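Carbonic anhydrase (Sordaria macrospora, PDB 4O1K) probably catalyses the reversible hydration of carbon dioxide to bicarbonate, as a zinc-dependent, tetrameric beta-class carbonic anhydrase. Local coordinates at residues K105-C110 with G187-H192. Sequence-based numbering, arbitrary orientation.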
ATOM      1  N   LYS A 105     -12.124 -23.326   0.912  1.00 28.98           N
ATOM      2  CA  LYS A 105     -11.413 -24.603   0.854  1.00 32.78           C
ATOM      3  C   LYS A 105     -10.289 -24.604  -0.176  1.00 32.43           C
ATOM      4  O   LYS A 105      -9.368 -25.446  -0.115  1.00 32.31           O
ATOM      5  CB  LYS A 105     -12.387 -25.739   0.517  1.00 38.93           C
ATOM      6  CG  LYS A 105     -12.972 -26.460   1.725  1.00 47.15           C
ATOM      7  CD  LYS A 105     -14.043 -25.684   2.426  1.00 54.48           C
ATOM      8  CE  LYS A 105     -14.989 -26.663   3.130  1.00 60.15           C
ATOM      9  NZ  LYS A 105     -14.219 -27.579   4.024  1.00 64.55           N
ATOM     10  N   HIS A 106     -10.364 -23.662  -1.119  1.00 32.92           N
ATOM     11  CA  HIS A 106      -9.416 -23.586  -2.214  1.00 30.85           C
ATOM     12  C   HIS A 106      -9.003 -22.136  -2.454  1.00 31.97           C
ATOM     13  O   HIS A 106      -9.820 -21.222  -2.354  1.00 30.39           O
ATOM     14  CB  HIS A 106     -10.063 -24.112  -3.503  1.00 33.96           C
ATOM     15  CG  HIS A 106     -10.561 -25.517  -3.401  1.00 38.29           C
ATOM     16  ND1 HIS A 106      -9.738 -26.610  -3.578  1.00 40.80           N
ATOM     17  CD2 HIS A 106     -11.801 -26.010  -3.154  1.00 40.97           C
ATOM     18  CE1 HIS A 106     -10.453 -27.719  -3.439  1.00 39.71           C
ATOM     19  NE2 HIS A 106     -11.705 -27.384  -3.179  1.00 34.36           N
ATOM     20  N   ILE A 107      -7.733 -21.922  -2.786  1.00 34.95           N
ATOM     21  CA  ILE A 107      -7.318 -20.610  -3.289  1.00 27.18           C
ATOM     22  C   ILE A 107      -6.671 -20.883  -4.641  1.00 27.58           C
ATOM     23  O   ILE A 107      -5.798 -21.717  -4.736  1.00 28.20           O
ATOM     24  CB  ILE A 107      -6.304 -19.939  -2.373  1.00 27.48           C
ATOM     25  CG1 ILE A 107      -6.902 -19.695  -0.984  1.00 28.22           C
ATOM     26  CG2 ILE A 107      -5.897 -18.555  -2.957  1.00 26.96           C
ATOM     27  CD1 ILE A 107      -5.931 -19.009   0.013  1.00 34.78           C
ATOM     28  N   VAL A 108      -7.135 -20.220  -5.696  1.00 27.39           N
ATOM     29  CA  VAL A 108      -6.598 -20.450  -7.039  1.00 22.38           C
ATOM     30  C   VAL A 108      -5.975 -19.132  -7.462  1.00 23.06           C
ATOM     31  O   VAL A 108      -6.621 -18.102  -7.312  1.00 26.65           O
ATOM     32  CB  VAL A 108      -7.755 -20.682  -8.018  1.00 29.27           C
ATOM     33  CG1 VAL A 108      -7.240 -20.663  -9.464  1.00 30.94           C
ATOM     34  CG2 VAL A 108      -8.499 -22.005  -7.680  1.00 26.11           C
ATOM     35  N   VAL A 109      -4.753 -19.170  -7.983  1.00 22.47           N
ATOM     36  CA  VAL A 109      -4.205 -18.026  -8.714  1.00 25.57           C
ATOM     37  C   VAL A 109      -4.296 -18.443 -10.161  1.00 23.88           C
ATOM     38  O   VAL A 109      -3.724 -19.465 -10.548  1.00 25.78           O
ATOM     39  CB  VAL A 109      -2.734 -17.775  -8.364  1.00 24.54           C
ATOM     40  CG1 VAL A 109      -2.143 -16.692  -9.273  1.00 26.62           C
ATOM     41  CG2 VAL A 109      -2.627 -17.329  -6.917  1.00 26.90           C
ATOM     42  N   CYS A 110      -5.032 -17.668 -10.959  1.00 22.71           N
ATOM     43  CA  CYS A 110      -5.206 -18.020 -12.363  1.00 25.04           C
ATOM     44  C   CYS A 110      -4.581 -16.960 -13.235  1.00 28.63           C
ATOM     45  O   CYS A 110      -5.022 -15.797 -13.220  1.00 28.88           O
ATOM     46  CB  CYS A 110      -6.688 -18.134 -12.700  1.00 27.25           C
ATOM     47  SG  CYS A 110      -6.967 -18.886 -14.347  1.00 32.72           S
ATOM     48  N   GLY A 187      -6.026 -28.651   7.291  1.00 45.52           N
ATOM     49  CA  GLY A 187      -5.698 -29.313   6.039  1.00 45.68           C
ATOM     50  C   GLY A 187      -6.257 -28.573   4.830  1.00 46.34           C
ATOM     51  O   GLY A 187      -6.149 -29.043   3.687  1.00 48.78           O
ATOM     52  N   PHE A 188      -6.875 -27.420   5.084  1.00 40.24           N
ATOM     53  CA  PHE A 188      -7.347 -26.544   4.005  1.00 38.54           C
ATOM     54  C   PHE A 188      -7.045 -25.093   4.380  1.00 33.40           C
ATOM     55  O   PHE A 188      -6.787 -24.811   5.552  1.00 36.40           O
ATOM     56  CB  PHE A 188      -8.837 -26.789   3.678  1.00 41.02           C
ATOM     57  CG  PHE A 188      -9.816 -26.361   4.753  1.00 43.91           C
ATOM     58  CD1 PHE A 188     -10.512 -27.312   5.485  1.00 48.14           C
ATOM     59  CD2 PHE A 188     -10.108 -25.014   4.965  1.00 43.89           C
ATOM     60  CE1 PHE A 188     -11.430 -26.931   6.448  1.00 51.28           C
ATOM     61  CE2 PHE A 188     -11.014 -24.626   5.934  1.00 47.50           C
ATOM     62  CZ  PHE A 188     -11.678 -25.582   6.673  1.00 51.08           C
ATOM     63  N   PRO A 189      -7.047 -24.157   3.400  1.00 33.49           N
ATOM     64  CA  PRO A 189      -7.257 -24.328   1.960  1.00 34.31           C
ATOM     65  C   PRO A 189      -6.056 -24.933   1.262  1.00 36.07           C
ATOM     66  O   PRO A 189      -4.926 -24.862   1.753  1.00 34.90           O
ATOM     67  CB  PRO A 189      -7.449 -22.886   1.461  1.00 36.11           C
ATOM     68  CG  PRO A 189      -6.662 -22.053   2.422  1.00 37.20           C
ATOM     69  CD  PRO A 189      -6.891 -22.734   3.762  1.00 36.42           C
ATOM     70  N   VAL A 190      -6.302 -25.546   0.112  1.00 32.97           N
ATOM     71  CA  VAL A 190      -5.188 -25.928  -0.725  1.00 32.63           C
ATOM     72  C   VAL A 190      -5.099 -24.911  -1.855  1.00 30.67           C
ATOM     73  O   VAL A 190      -6.090 -24.263  -2.233  1.00 33.90           O
ATOM     74  CB  VAL A 190      -5.298 -27.367  -1.256  1.00 45.72           C
ATOM     75  CG1 VAL A 190      -5.229 -28.373  -0.087  1.00 48.96           C
ATOM     76  CG2 VAL A 190      -6.579 -27.550  -2.043  1.00 47.73           C
ATOM     77  N   ILE A 191      -3.905 -24.786  -2.384  1.00 30.16           N
ATOM     78  CA  ILE A 191      -3.600 -23.743  -3.338  1.00 30.85           C
ATOM     79  C   ILE A 191      -3.373 -24.310  -4.726  1.00 35.42           C
ATOM     80  O   ILE A 191      -2.682 -25.332  -4.876  1.00 37.14           O
ATOM     81  CB  ILE A 191      -2.355 -23.035  -2.861  1.00 37.42           C
ATOM     82  CG1 ILE A 191      -2.765 -21.993  -1.831  1.00 44.17           C
ATOM     83  CG2 ILE A 191      -1.619 -22.379  -3.997  1.00 40.33           C
ATOM     84  CD1 ILE A 191      -1.632 -21.338  -1.246  1.00 47.59           C
ATOM     85  N   HIS A 192      -3.939 -23.647  -5.733  1.00 30.35           N
ATOM     86  CA  HIS A 192      -3.798 -24.095  -7.115  1.00 32.27           C
ATOM     87  C   HIS A 192      -3.263 -22.972  -7.975  1.00 32.13           C
ATOM     88  O   HIS A 192      -3.592 -21.802  -7.743  1.00 30.81           O
ATOM     89  CB  HIS A 192      -5.144 -24.492  -7.694  1.00 37.22           C
ATOM     90  CG  HIS A 192      -5.939 -25.404  -6.825  1.00 39.13           C
ATOM     91  ND1 HIS A 192      -5.871 -26.780  -6.925  1.00 44.44           N
ATOM     92  CD2 HIS A 192      -6.866 -25.142  -5.874  1.00 42.88           C
ATOM     93  CE1 HIS A 192      -6.701 -27.322  -6.050  1.00 42.93           C
ATOM     94  NE2 HIS A 192      -7.324 -26.350  -5.406  1.00 41.37           N
TER
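Two neighbouring parallel strands in the central sheet of the beta-carbonic anhydrase fold meet here, with His106, Ile107 and Val108 of one paired with Val190, Ile191 and His192 of the other. The backbones are hydrogen-bonded in the usual parallel alternation: Ile107 O accepts from His192 N and Ile107 N donates to Val190 O, both at 2.9 Å, while Val190 N donates to Lys105 O and Val109 N to His192 O. On the face carrying the two histidines, a side-chain hydrogen bond is added to this pairing: His106 ND1 and His192 NE2 lie 3.0 Å apart, and either could be the donor. His106 ND1 arrives at the edge of the His192 ring, in its plane; the rings meet rim to rim, turned 35° against each other. Val190 CG2 packs 3.6 Å from His106 ND1, and Val108 CG2 lies against His192 CD2. Tyr51 stacks on the His106 ring, which also meets His18 of the second subunit, so this face reaches the assembly interface. An alanine in place of His106 would probably leave His192 NE2 without this partner and open a gap beside Tyr51 and the neighbouring subunit's His18. A long, mostly helical beta-alpha-beta crossover links the strands, and helices 154-174 and 177-186 cover the opposite face, where Ile107 CB meets Ile191 CG1 at 4.1 Å. With CG1 of Ile107 anti to its carbonyl carbon (chi1 -62°), CG1 lies against the Pro189 ring; Ile107 CD1 is 4.0 Å from Pro189 CG. Pro189 follows a cis peptide bond at the entry to its strand. Just before it, the Phe188 ring takes Lys105 NZ over one face in a cation-pi contact, 4.2 Å from NZ to the ring centroid and 27° off the normal.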